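Local coordinates for protein diketoreductase (Acinetobacter baylyi, PDB 4E12) that reduces dicarbonyl compounds with NADH and probably also acts as a (3S)-3-hydroxyacyl-CoA dehydrogenase in fatty acid beta-oxidation, at residues T2-V7 against H26-T31; G16-F21 against F144-W149; D78-V83 against G108-A113; N152-M157 against I177-I182. All blocks are in the same frame, centred on the assembly; numbering follows the deposited sequence.

Interaction 1 of 4, residues T2-V7 against H26-T31; sequences TGITNV and HGFAVT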
loop_
_atom_site.group_PDB
_atom_site.type_symbol
_atom_site.label_atom_id
_atom_site.label_comp_id
_atom_site.label_asym_id
_atom_site.label_seq_id
_atom_site.Cartn_x
_atom_site.Cartn_y
_atom_site.Cartn_z
ATOM N N THR A 2 -34.413 12.254 -21.514
ATOM C CA THR A 2 -33.127 12.209 -20.828
ATOM C C THR A 2 -32.934 10.872 -20.119
ATOM O O THR A 2 -33.847 10.042 -20.073
ATOM C CB THR A 2 -32.992 13.352 -19.801
ATOM O OG1 THR A 2 -31.703 13.289 -19.177
ATOM C CG2 THR A 2 -34.074 13.247 -18.737
ATOM N N GLY A 3 -31.739 10.666 -19.578
ATOM C CA GLY A 3 -31.446 9.432 -18.873
ATOM C C GLY A 3 -31.962 9.395 -17.449
ATOM O O GLY A 3 -33.174 9.408 -17.214
ATOM N N ILE A 4 -31.044 9.362 -16.489
ATOM C CA ILE A 4 -31.423 9.243 -15.093
ATOM C C ILE A 4 -31.835 10.585 -14.524
ATOM O O ILE A 4 -31.113 11.577 -14.639
ATOM C CB ILE A 4 -30.277 8.650 -14.253
ATOM C CG1 ILE A 4 -29.886 7.292 -14.824
ATOM C CG2 ILE A 4 -30.704 8.534 -12.798
ATOM C CD1 ILE A 4 -28.666 6.694 -14.201
ATOM N N THR A 5 -33.007 10.616 -13.904
ATOM C CA THR A 5 -33.493 11.820 -13.248
ATOM C C THR A 5 -34.009 11.505 -11.850
ATOM O O THR A 5 -33.709 12.221 -10.889
ATOM C CB THR A 5 -34.646 12.488 -14.048
ATOM O OG1 THR A 5 -34.153 12.978 -15.303
ATOM C CG2 THR A 5 -35.237 13.635 -13.252
ATOM N N ASN A 6 -34.787 10.436 -11.735
ATOM C CA ASN A 6 -35.369 10.072 -10.447
ATOM C C ASN A 6 -34.546 8.966 -9.830
ATOM O O ASN A 6 -34.386 7.887 -10.405
ATOM C CB ASN A 6 -36.807 9.572 -10.614
ATOM C CG ASN A 6 -37.725 10.619 -11.226
ATOM O OD1 ASN A 6 -37.501 11.825 -11.086
ATOM N ND2 ASN A 6 -38.767 10.156 -11.915
ATOM N N VAL A 7 -34.046 9.221 -8.637
ATOM C CA VAL A 7 -33.207 8.249 -7.996
ATOM C C VAL A 7 -33.814 7.917 -6.664
ATOM O O VAL A 7 -34.142 8.820 -5.892
ATOM C CB VAL A 7 -31.770 8.790 -7.811
ATOM C CG1 VAL A 7 -30.912 7.741 -7.107
ATOM C CG2 VAL A 7 -31.176 9.138 -9.170
ATOM N N HIS A 26 -26.477 17.207 -6.162
ATOM C CA HIS A 26 -26.104 17.377 -7.564
ATOM C C HIS A 26 -27.269 17.453 -8.537
ATOM O O HIS A 26 -27.070 17.265 -9.741
ATOM C CB HIS A 26 -25.126 16.311 -8.023
ATOM C CG HIS A 26 -23.721 16.543 -7.574
ATOM N ND1 HIS A 26 -23.255 16.139 -6.343
ATOM C CD2 HIS A 26 -22.677 17.144 -8.196
ATOM C CE1 HIS A 26 -21.984 16.483 -6.224
ATOM N NE2 HIS A 26 -21.611 17.092 -7.334
ATOM N N GLY A 27 -28.474 17.705 -8.032
ATOM C CA GLY A 27 -29.558 18.092 -8.918
ATOM C C GLY A 27 -30.585 17.036 -9.236
ATOM O O GLY A 27 -31.600 17.341 -9.859
ATOM N N PHE A 28 -30.350 15.798 -8.828
ATOM C CA PHE A 28 -31.298 14.722 -9.115
ATOM C C PHE A 28 -32.478 14.778 -8.168
ATOM O O PHE A 28 -32.396 15.397 -7.103
ATOM C CB PHE A 28 -30.608 13.353 -9.053
ATOM C CG PHE A 28 -29.574 13.148 -10.128
ATOM C CD1 PHE A 28 -28.314 13.717 -10.016
ATOM C CD2 PHE A 28 -29.865 12.388 -11.254
ATOM C CE1 PHE A 28 -27.357 13.533 -11.012
ATOM C CE2 PHE A 28 -28.910 12.200 -12.257
ATOM C CZ PHE A 28 -27.654 12.775 -12.130
ATOM N N ALA A 29 -33.581 14.154 -8.573
ATOM C CA ALA A 29 -34.770 14.042 -7.737
ATOM C C ALA A 29 -34.679 12.767 -6.930
ATOM O O ALA A 29 -34.831 11.667 -7.470
ATOM C CB ALA A 29 -36.025 14.022 -8.602
ATOM N N VAL A 30 -34.446 12.924 -5.639
ATOM C CA VAL A 30 -34.117 11.809 -4.766
ATOM C C VAL A 30 -35.276 11.462 -3.858
ATOM O O VAL A 30 -35.890 12.340 -3.238
ATOM C CB VAL A 30 -32.872 12.135 -3.922
ATOM C CG1 VAL A 30 -32.600 11.070 -2.869
ATOM C CG2 VAL A 30 -31.661 12.276 -4.832
ATOM N N THR A 31 -35.563 10.168 -3.793
ATOM C CA THR A 31 -36.458 9.631 -2.779
ATOM C C THR A 31 -35.632 8.726 -1.864
ATOM O O THR A 31 -34.932 7.829 -2.339
ATOM C CB THR A 31 -37.572 8.781 -3.411
ATOM O OG1 THR A 31 -38.332 9.586 -4.319
ATOM C CG2 THR A 31 -38.497 8.231 -2.336
#

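Interaction 2 of 4, residues G16-F21 against F144-W149; sequences GSQIAF and FANHVW. With SO4 (sulfate ion), chain J.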
loop_
_atom_site.group_PDB
_atom_site.type_symbol
_atom_site.label_atom_id
_atom_site.label_comp_id
_atom_site.label_asym_id
_atom_site.label_seq_id
_atom_site.Cartn_x
_atom_site.Cartn_y
_atom_site.Cartn_z
ATOM N N GLY A 16 -26.303 4.878 2.992
ATOM C CA GLY A 16 -27.454 5.302 2.213
ATOM C C GLY A 16 -27.721 6.800 2.282
ATOM O O GLY A 16 -28.113 7.424 1.294
ATOM N N SER A 17 -27.525 7.391 3.449
ATOM C CA SER A 17 -27.827 8.816 3.585
ATOM C C SER A 17 -26.798 9.660 2.828
ATOM O O SER A 17 -27.165 10.659 2.213
ATOM C CB SER A 17 -27.933 9.263 5.045
ATOM O OG SER A 17 -26.687 9.150 5.696
ATOM N N GLN A 18 -25.525 9.267 2.852
ATOM C CA GLN A 18 -24.510 9.998 2.078
ATOM C C GLN A 18 -24.776 9.895 0.581
ATOM O O GLN A 18 -24.635 10.873 -0.156
ATOM C CB GLN A 18 -23.110 9.463 2.364
ATOM C CG GLN A 18 -22.689 9.639 3.792
ATOM C CD GLN A 18 -21.278 9.172 4.066
ATOM O OE1 GLN A 18 -20.373 9.324 3.242
ATOM N NE2 GLN A 18 -21.087 8.595 5.233
ATOM N N ILE A 19 -25.142 8.702 0.123
ATOM C CA ILE A 19 -25.391 8.487 -1.291
ATOM C C ILE A 19 -26.583 9.328 -1.725
ATOM O O ILE A 19 -26.558 9.974 -2.775
ATOM C CB ILE A 19 -25.684 6.994 -1.586
ATOM C CG1 ILE A 19 -24.442 6.142 -1.289
ATOM C CG2 ILE A 19 -26.175 6.831 -3.019
ATOM C CD1 ILE A 19 -24.669 4.634 -1.391
ATOM N N ALA A 20 -27.620 9.313 -0.898
ATOM C CA ALA A 20 -28.833 10.062 -1.178
ATOM C C ALA A 20 -28.547 11.553 -1.193
ATOM O O ALA A 20 -28.997 12.262 -2.098
ATOM C CB ALA A 20 -29.912 9.712 -0.163
ATOM N N PHE A 21 -27.761 12.028 -0.227
ATOM C CA PHE A 21 -27.497 13.447 -0.120
ATOM C C PHE A 21 -26.608 13.941 -1.240
ATOM O O PHE A 21 -26.901 14.969 -1.837
ATOM C CB PHE A 21 -26.908 13.850 1.239
ATOM C CG PHE A 21 -26.980 15.329 1.485
ATOM C CD1 PHE A 21 -28.103 15.884 2.097
ATOM C CD2 PHE A 21 -25.936 16.173 1.095
ATOM C CE1 PHE A 21 -28.190 17.275 2.322
ATOM C CE2 PHE A 21 -26.010 17.553 1.312
ATOM C CZ PHE A 21 -27.135 18.106 1.928
ATOM N N PHE A 144 -19.656 2.867 -3.128
ATOM C CA PHE A 144 -19.133 4.125 -2.592
ATOM C C PHE A 144 -18.219 3.869 -1.391
ATOM O O PHE A 144 -18.184 2.767 -0.838
ATOM C CB PHE A 144 -20.305 4.985 -2.123
ATOM C CG PHE A 144 -21.234 5.387 -3.223
ATOM C CD1 PHE A 144 -22.181 4.493 -3.716
ATOM C CD2 PHE A 144 -21.166 6.663 -3.772
ATOM C CE1 PHE A 144 -23.046 4.873 -4.745
ATOM C CE2 PHE A 144 -22.020 7.043 -4.788
ATOM C CZ PHE A 144 -22.960 6.151 -5.277
ATOM N N ALA A 145 -17.511 4.911 -0.960
ATOM C CA ALA A 145 -16.638 4.822 0.202
ATOM C C ALA A 145 -17.131 5.792 1.268
ATOM O O ALA A 145 -17.614 6.876 0.937
ATOM C CB ALA A 145 -15.218 5.187 -0.201
ATOM N N ASN A 146 -16.992 5.434 2.540
ATOM C CA ASN A 146 -17.483 6.303 3.617
ATOM C C ASN A 146 -16.902 7.728 3.441
ATOM O O ASN A 146 -15.726 7.895 3.097
ATOM C CB ASN A 146 -17.099 5.718 4.978
ATOM C CG ASN A 146 -17.854 6.363 6.124
ATOM O OD1 ASN A 146 -18.891 7.002 5.923
ATOM N ND2 ASN A 146 -17.329 6.209 7.333
ATOM N N HIS A 147 -17.738 8.742 3.672
ATOM C CA HIS A 147 -17.395 10.141 3.399
ATOM C C HIS A 147 -17.284 10.397 1.900
ATOM O O HIS A 147 -16.237 10.822 1.404
ATOM C CB HIS A 147 -16.120 10.555 4.138
ATOM C CG HIS A 147 -16.261 10.531 5.628
ATOM N ND1 HIS A 147 -15.487 11.307 6.464
ATOM C CD2 HIS A 147 -17.090 9.824 6.433
ATOM C CE1 HIS A 147 -15.832 11.077 7.718
ATOM N NE2 HIS A 147 -16.803 10.182 7.727
ATOM N N VAL A 148 -18.389 10.158 1.198
ATOM C CA VAL A 148 -18.427 10.184 -0.260
ATOM C C VAL A 148 -18.083 11.553 -0.836
ATOM O O VAL A 148 -17.631 11.641 -1.976
ATOM C CB VAL A 148 -19.811 9.756 -0.816
ATOM C CG1 VAL A 148 -20.199 8.380 -0.291
ATOM C CG2 VAL A 148 -20.868 10.801 -0.482
ATOM N N TRP A 149 -18.311 12.618 -0.073
ATOM C CA TRP A 149 -18.036 13.958 -0.578
ATOM C C TRP A 149 -16.532 14.171 -0.747
ATOM O O TRP A 149 -16.106 14.969 -1.586
ATOM C CB TRP A 149 -18.624 15.040 0.345
ATOM C CG TRP A 149 -18.061 14.996 1.726
ATOM C CD1 TRP A 149 -16.935 15.629 2.185
ATOM C CD2 TRP A 149 -18.590 14.265 2.832
ATOM N NE1 TRP A 149 -16.731 15.328 3.509
ATOM C CE2 TRP A 149 -17.729 14.488 3.932
ATOM C CE3 TRP A 149 -19.703 13.432 3.001
ATOM C CZ2 TRP A 149 -17.947 13.903 5.189
ATOM C CZ3 TRP A 149 -19.920 12.850 4.250
ATOM C CH2 TRP A 149 -19.046 13.090 5.325
HETATM S S SO4 J . -19.141 8.232 10.097
HETATM O O1 SO4 J . -19.399 8.537 8.676
HETATM O O2 SO4 J . -20.361 8.527 10.881
HETATM O O3 SO4 J . -18.016 9.067 10.572
HETATM O O4 SO4 J . -18.792 6.801 10.243
#

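Interaction 3 of 4, residues D78-V83 against G108-A113; sequences DLAQAV and GELAPA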
loop_
_atom_site.group_PDB
_atom_site.type_symbol
_atom_site.label_atom_id
_atom_site.label_comp_id
_atom_site.label_asym_id
_atom_site.label_seq_id
_atom_site.Cartn_x
_atom_site.Cartn_y
_atom_site.Cartn_z
ATOM N N ASP A 78 -43.024 3.378 1.757
ATOM C CA ASP A 78 -43.859 2.524 0.933
ATOM C C ASP A 78 -43.048 2.208 -0.320
ATOM O O ASP A 78 -42.953 3.038 -1.222
ATOM C CB ASP A 78 -45.141 3.283 0.571
ATOM C CG ASP A 78 -46.096 2.463 -0.285
ATOM O OD1 ASP A 78 -45.701 1.394 -0.799
ATOM O OD2 ASP A 78 -47.251 2.904 -0.443
ATOM N N LEU A 79 -42.456 1.017 -0.374
ATOM C CA LEU A 79 -41.520 0.678 -1.452
ATOM C C LEU A 79 -42.118 0.910 -2.847
ATOM O O LEU A 79 -41.485 1.529 -3.711
ATOM C CB LEU A 79 -41.013 -0.764 -1.286
ATOM C CG LEU A 79 -39.932 -1.270 -2.239
ATOM C CD1 LEU A 79 -38.711 -0.364 -2.181
ATOM C CD2 LEU A 79 -39.555 -2.693 -1.857
ATOM N N ALA A 80 -43.345 0.431 -3.061
ATOM C CA ALA A 80 -44.023 0.594 -4.341
ATOM C C ALA A 80 -44.076 2.063 -4.749
ATOM O O ALA A 80 -43.770 2.403 -5.896
ATOM C CB ALA A 80 -45.438 0.015 -4.263
ATOM N N GLN A 81 -44.474 2.924 -3.814
ATOM C CA GLN A 81 -44.548 4.362 -4.061
ATOM C C GLN A 81 -43.150 4.961 -4.206
ATOM O O GLN A 81 -42.939 5.872 -5.009
ATOM C CB GLN A 81 -45.289 5.060 -2.913
ATOM C CG GLN A 81 -46.753 4.655 -2.803
ATOM C CD GLN A 81 -47.536 4.997 -4.063
ATOM O OE1 GLN A 81 -47.352 6.068 -4.645
ATOM N NE2 GLN A 81 -48.396 4.079 -4.505
ATOM N N ALA A 82 -42.198 4.453 -3.421
ATOM C CA ALA A 82 -40.828 4.970 -3.446
ATOM C C ALA A 82 -40.153 4.795 -4.806
ATOM O O ALA A 82 -39.294 5.596 -5.187
ATOM C CB ALA A 82 -39.996 4.300 -2.374
ATOM N N VAL A 83 -40.509 3.748 -5.535
ATOM C CA VAL A 83 -39.800 3.460 -6.780
ATOM C C VAL A 83 -40.680 3.553 -8.026
ATOM O O VAL A 83 -40.278 3.089 -9.097
ATOM C CB VAL A 83 -39.186 2.050 -6.754
ATOM C CG1 VAL A 83 -38.230 1.897 -5.576
ATOM C CG2 VAL A 83 -40.283 1.000 -6.714
ATOM N N GLY A 108 -37.975 -5.851 -7.971
ATOM C CA GLY A 108 -38.105 -6.258 -9.356
ATOM C C GLY A 108 -39.542 -6.219 -9.842
ATOM O O GLY A 108 -39.800 -5.973 -11.025
ATOM N N GLU A 109 -40.475 -6.458 -8.923
ATOM C CA GLU A 109 -41.905 -6.447 -9.232
ATOM C C GLU A 109 -42.449 -5.025 -9.246
ATOM O O GLU A 109 -43.208 -4.645 -10.141
ATOM C CB GLU A 109 -42.681 -7.262 -8.194
ATOM C CG GLU A 109 -42.278 -8.730 -8.106
ATOM C CD GLU A 109 -43.022 -9.481 -7.010
ATOM O OE1 GLU A 109 -43.706 -8.830 -6.190
ATOM O OE2 GLU A 109 -42.918 -10.726 -6.969
ATOM N N LEU A 110 -42.047 -4.240 -8.253
ATOM C CA LEU A 110 -42.616 -2.919 -8.030
ATOM C C LEU A 110 -42.065 -1.831 -8.952
ATOM O O LEU A 110 -42.743 -0.838 -9.225
ATOM C CB LEU A 110 -42.421 -2.524 -6.572
ATOM C CG LEU A 110 -42.983 -3.523 -5.562
ATOM C CD1 LEU A 110 -42.710 -3.060 -4.140
ATOM C CD2 LEU A 110 -44.476 -3.692 -5.784
ATOM N N ALA A 111 -40.841 -1.992 -9.437
ATOM C CA ALA A 111 -40.234 -0.922 -10.206
ATOM C C ALA A 111 -40.597 -0.978 -11.682
ATOM O O ALA A 111 -40.712 -2.060 -12.268
ATOM C CB ALA A 111 -38.717 -0.940 -10.037
ATOM N N PRO A 112 -40.799 0.195 -12.305
ATOM C CA PRO A 112 -41.109 0.175 -13.733
ATOM C C PRO A 112 -39.962 -0.481 -14.514
ATOM O O PRO A 112 -38.822 -0.527 -14.042
ATOM C CB PRO A 112 -41.282 1.656 -14.077
ATOM C CG PRO A 112 -40.484 2.384 -13.045
ATOM C CD PRO A 112 -40.605 1.564 -11.794
ATOM N N ALA A 113 -40.264 -1.009 -15.693
ATOM C CA ALA A 113 -39.285 -1.780 -16.452
ATOM C C ALA A 113 -37.992 -1.002 -16.720
ATOM O O ALA A 113 -36.931 -1.601 -16.920
ATOM C CB ALA A 113 -39.897 -2.263 -17.758
#

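Interaction 4 of 4, residues N152-M157 against I177-I182; sequences NTAEVM and IGMVPI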
loop_
_atom_site.group_PDB
_atom_site.type_symbol
_atom_site.label_atom_id
_atom_site.label_comp_id
_atom_site.label_asym_id
_atom_site.label_seq_id
_atom_site.Cartn_x
_atom_site.Cartn_y
_atom_site.Cartn_z
ATOM N N ASN A 152 -14.296 10.259 -2.974
ATOM C CA ASN A 152 -15.341 10.265 -3.987
ATOM C C ASN A 152 -15.143 9.269 -5.127
ATOM O O ASN A 152 -15.395 9.592 -6.287
ATOM C CB ASN A 152 -15.548 11.671 -4.548
ATOM C CG ASN A 152 -14.299 12.228 -5.197
ATOM O OD1 ASN A 152 -13.176 11.962 -4.759
ATOM N ND2 ASN A 152 -14.485 12.994 -6.249
ATOM N N THR A 153 -14.702 8.057 -4.821
ATOM C CA THR A 153 -14.708 7.013 -5.836
ATOM C C THR A 153 -16.055 6.302 -5.866
ATOM O O THR A 153 -16.730 6.180 -4.839
ATOM C CB THR A 153 -13.608 5.975 -5.606
ATOM O OG1 THR A 153 -13.742 5.422 -4.292
ATOM C CG2 THR A 153 -12.238 6.611 -5.771
ATOM N N ALA A 154 -16.456 5.879 -7.058
ATOM C CA ALA A 154 -17.630 5.037 -7.236
ATOM C C ALA A 154 -17.195 3.867 -8.096
ATOM O O ALA A 154 -16.962 4.009 -9.301
ATOM C CB ALA A 154 -18.773 5.807 -7.895
ATOM N N GLU A 155 -17.034 2.711 -7.460
ATOM C CA GLU A 155 -16.621 1.504 -8.153
ATOM C C GLU A 155 -17.799 0.831 -8.808
ATOM O O GLU A 155 -18.728 0.389 -8.123
ATOM C CB GLU A 155 -15.951 0.546 -7.178
ATOM C CG GLU A 155 -14.620 1.102 -6.677
ATOM C CD GLU A 155 -13.999 0.285 -5.551
ATOM O OE1 GLU A 155 -14.682 0.042 -4.538
ATOM O OE2 GLU A 155 -12.822 -0.110 -5.680
ATOM N N VAL A 156 -17.743 0.755 -10.132
ATOM C CA VAL A 156 -18.830 0.219 -10.940
ATOM C C VAL A 156 -18.491 -1.198 -11.357
ATOM O O VAL A 156 -17.444 -1.445 -11.957
ATOM C CB VAL A 156 -19.052 1.059 -12.214
ATOM C CG1 VAL A 156 -20.227 0.494 -13.022
ATOM C CG2 VAL A 156 -19.308 2.518 -11.842
ATOM N N MET A 157 -19.375 -2.135 -11.045
ATOM C CA MET A 157 -19.071 -3.533 -11.285
ATOM C C MET A 157 -20.353 -4.307 -11.567
ATOM O O MET A 157 -21.196 -4.461 -10.679
ATOM C CB MET A 157 -18.377 -4.096 -10.040
ATOM C CG MET A 157 -17.802 -5.489 -10.165
ATOM S SD MET A 157 -17.016 -6.010 -8.626
ATOM C CE MET A 157 -18.463 -6.476 -7.684
ATOM N N ILE A 177 -22.806 12.937 -10.376
ATOM C CA ILE A 177 -22.930 13.235 -8.956
ATOM C C ILE A 177 -21.567 13.498 -8.328
ATOM O O ILE A 177 -21.400 13.453 -7.104
ATOM C CB ILE A 177 -23.710 12.172 -8.144
ATOM C CG1 ILE A 177 -23.032 10.804 -8.273
ATOM C CG2 ILE A 177 -25.170 12.128 -8.598
ATOM C CD1 ILE A 177 -23.409 9.841 -7.164
ATOM N N GLY A 178 -20.584 13.785 -9.167
ATOM C CA GLY A 178 -19.318 14.236 -8.620
ATOM C C GLY A 178 -18.375 13.141 -8.154
ATOM O O GLY A 178 -17.448 13.416 -7.398
ATOM N N MET A 179 -18.576 11.910 -8.598
ATOM C CA MET A 179 -17.692 10.826 -8.181
ATOM C C MET A 179 -16.669 10.575 -9.274
ATOM O O MET A 179 -16.888 10.956 -10.425
ATOM C CB MET A 179 -18.489 9.535 -7.986
ATOM C CG MET A 179 -19.686 9.671 -7.067
ATOM S SD MET A 179 -19.291 10.249 -5.412
ATOM C CE MET A 179 -18.239 8.959 -4.848
ATOM N N VAL A 180 -15.559 9.932 -8.920
ATOM C CA VAL A 180 -14.628 9.431 -9.920
ATOM C C VAL A 180 -15.018 7.987 -10.176
ATOM O O VAL A 180 -14.876 7.150 -9.285
ATOM C CB VAL A 180 -13.194 9.445 -9.390
ATOM C CG1 VAL A 180 -12.256 8.783 -10.395
ATOM C CG2 VAL A 180 -12.757 10.876 -9.113
ATOM N N PRO A 181 -15.536 7.676 -11.376
ATOM C CA PRO A 181 -15.932 6.299 -11.667
ATOM C C PRO A 181 -14.716 5.405 -11.772
ATOM O O PRO A 181 -13.768 5.692 -12.504
ATOM C CB PRO A 181 -16.585 6.402 -13.043
ATOM C CG PRO A 181 -16.991 7.808 -13.154
ATOM C CD PRO A 181 -15.929 8.583 -12.462
ATOM N N ILE A 182 -14.739 4.320 -11.024
ATOM C CA ILE A 182 -13.676 3.339 -11.087
ATOM C C ILE A 182 -14.302 2.175 -11.802
ATOM O O ILE A 182 -15.178 1.500 -11.248
ATOM C CB ILE A 182 -13.231 2.937 -9.671
ATOM C CG1 ILE A 182 -12.681 4.163 -8.935
ATOM C CG2 ILE A 182 -12.225 1.781 -9.714
ATOM C CD1 ILE A 182 -11.540 4.815 -9.641
#

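Interaction 1 of 4, residues T2-V7 against H26-T31
Asn6 and Val7 pair in parallel with Ala29 and Val30. The two strands, 6-10 and 29-33, are the arms of the first beta-alpha-beta unit of the Rossmann-type NAD-binding domain, and helix 14-25 connects them.

Three backbone hydrogen bonds join the strands. Ala29 N donates to Thr5 O at 3.0 Å, Val7 N to Ala29 O at 2.8 Å, and Thr31 N to Val7 O. The Val7 N bond is nearly straight, at 172°. Two CA-H...O contacts lie between them, from Asn6 CA to Ala29 O and from Val30 CA to Val7 O.

The apolar contacts centre on Phe28. Its CG is anti to its carbonyl carbon (chi1 -66°), and the ring edge faces the carbonyl oxygens of Ile4 and Thr5, just before strand 6-10. Phe28 CE2 lies 4.1 Å from Ile4 CG2, while CD2 is as far from Val7 CG2, which approaches obliquely. Phe173 of helix 164-176 meets the ring edge-to-face.

On the sheet face of Asn6 and Ala29, Asn6 OD1 rests 3.6 Å from Ala29 CB. Asn6 ND2 is hydrogen-bonded to Asp85 O. At the ring edge, near its plane, Ile4 O comes within 3.3 Å of Phe28 CE2.

Interaction 2 of 4, residues G16-F21 against F144-W149
Gln18 reaches from helix 14-25 into the loop after strand 139-144, and its amide group carries the polar part of the contact. Gln18 OE1 accepts from Val148 N at 3.0 Å, with the donor nearly along the C=O axis. His147 N also approaches Gln18 OE1, at 2.7 Å, but the bond is bent to 122° and weak. On the other branch, Gln18 NE2 donates to Asn146 OD1 at 2.8 Å. That acceptor lies close to the Gln18 amide plane, and the two amide planes are 36° apart.

The next residue of the helix, Ile19, packs on Phe144. Ile19 CG1 sits over one face of the Phe144 ring, 3.8 Å from the centroid, in a CH-pi contact. Ile19 CD1 is 3.4 Å from Phe144 CD1.

Torsions and further partners set these groups in place. The Gln18 chain is extended beyond CG (chi2 -177°), which carries CD out toward the loop. Val148 CG2 packs on Gln18 CB at 3.9 Å. Gln18 NE2 has a second, weak bond to Val14 O, and Val14 is an NAD-binding residue. Asn120, another NAD-binding residue, accepts from Phe144 N through OD1.

Separately, a sulfate, probably from the crystallisation liquor, takes a hydrogen bond from His147 NE2 to its O3 at 3.3 Å. Asn146 ND2 adds weak bonds to it.

Helix 14-25 begins in the glycine-rich turn of the Rossmann fold, and Gly16 fits its GxGxxG pattern. The backbone N-H of Val148 can only donate, so the atom it meets must be the Gln18 oxygen; NE2 is left to donate to Asn146 OD1.

Interaction 3 of 4, residues D78-V83 against G108-A113
Leu110 holds CG anti to its carbonyl carbon (chi1 -55°), and its chi2 of 179° extends CD1 toward Leu79 and Ala80. Val83 CG1 is anti to the carbonyl carbon (chi1 -58°); the other methyl, CG2, sits between backbone N and carbonyl carbon and faces Leu110 and Ala111. The contact joins the short helix 79-82 to the C-terminal end of helix 97-110 in the Rossmann-type NAD-binding domain.

The contact is mainly apolar, with no hydrogen bond between the segments. Leu110 CD1, the main point of contact, lies 3.8 Å from Leu79 CG and 3.7 Å from Ala80 N, and the Leu79 and Leu110 side chains cross at about a right angle. The other branch, Leu110 CD2, rests on Ala80 CB at 4.1 Å. Val83 CG2 meets Leu110 CB, Ala111 CA and Ala111 CB, so one methyl group spans the point where the second helix ends.

Both sides are tied to the rest of the domain. Leu79 and Val83 also pack on strand 6-10 through Leu10 and Thr8, which places the short helix against the sheet. Arg135 bonds to the carbonyl oxygens of Ala111 and Pro112. Asp78 stands at the N-cap of helix 79-82. Ala82 N bonds to Asp78 O at 2.7 Å within this single turn.

Beyond the Leu79-Leu110 contact, the Pro112 ring comes up to the end of the short helix, with Pro112 CD 3.1 Å from Val83 O.

Interaction 4 of 4, residues N152-M157 against I177-I182
Strands 153-158 and 180-183 pair in parallel at one edge of the sheet, in a buried contact. With helix 164-176 between them they form a beta-alpha-beta unit. Their short segments run at 32° to each other, with axes 4.6 Å apart.

Four backbone hydrogen bonds carry the pairing. Val180 N donates to Asn152 O at 2.7 Å. Ala154 N then donates to Val180 O, Ile182 N to Ala154 O, and Val156 N to Ile182 O. In the two middle bonds the donor stands about 40° out of the carbonyl plane. A side-chain bond extends the row: Asn152 ND2 gives a nearly straight bond (174°) to Gly178 O at 3.2 Å. Gly178 is the C-prime residue of the Schellman motif that ends helix 164-176.

Side chains meet on both faces. On the face of Thr153, Val180, Glu155 and Ile182, Ile182 CG1 touches Thr153 CB at 3.9 Å. Glu155 CG lies alongside Ile182 CB at 3.8 Å, and the two side chains point the same way. On the other face, Ala154 CB meets Met179 CB at 3.7 Å.

The buried Glu155 carboxylate is held by partners outside the two segments. OE1 bonds to ND1 of His143, predicted to be important for catalysis, and OE2 takes the backbone N-H groups of Val192 and Leu193.

Helix 164-176 covers the Ala154 and Pro181 face, through Ala174, Val171 and Ser175. Strand 139-144 pairs antiparallel with strand 153-158 on its other side. Ile224 of the second subunit packs on Thr153 and Val180, and Thr221 of that subunit on Ile182.

Overall arrangement
Interactions 1 and 4 are parallel strand pairings of the same sheet, each closing a beta-alpha-beta unit. Interaction 4 is buried and faces the second subunit; interaction 1 is partly buried. They meet where Phe28 packs on Ile177. Interaction 2 uses the helix of the unit that interaction 1 closes, and Phe144 joins it to interaction 4 through Met179 and Ile177. Interaction 2 relies on a side-chain amide bonded to a loop and on a CH-pi contact, unlike the mainly backbone bonding of the strand pairs. Interaction 3 lies farthest from the chain centre, has no hydrogen bond between its segments and is mainly apolar. It touches interaction 1 through Thr31 and Ala82 but neither of the others.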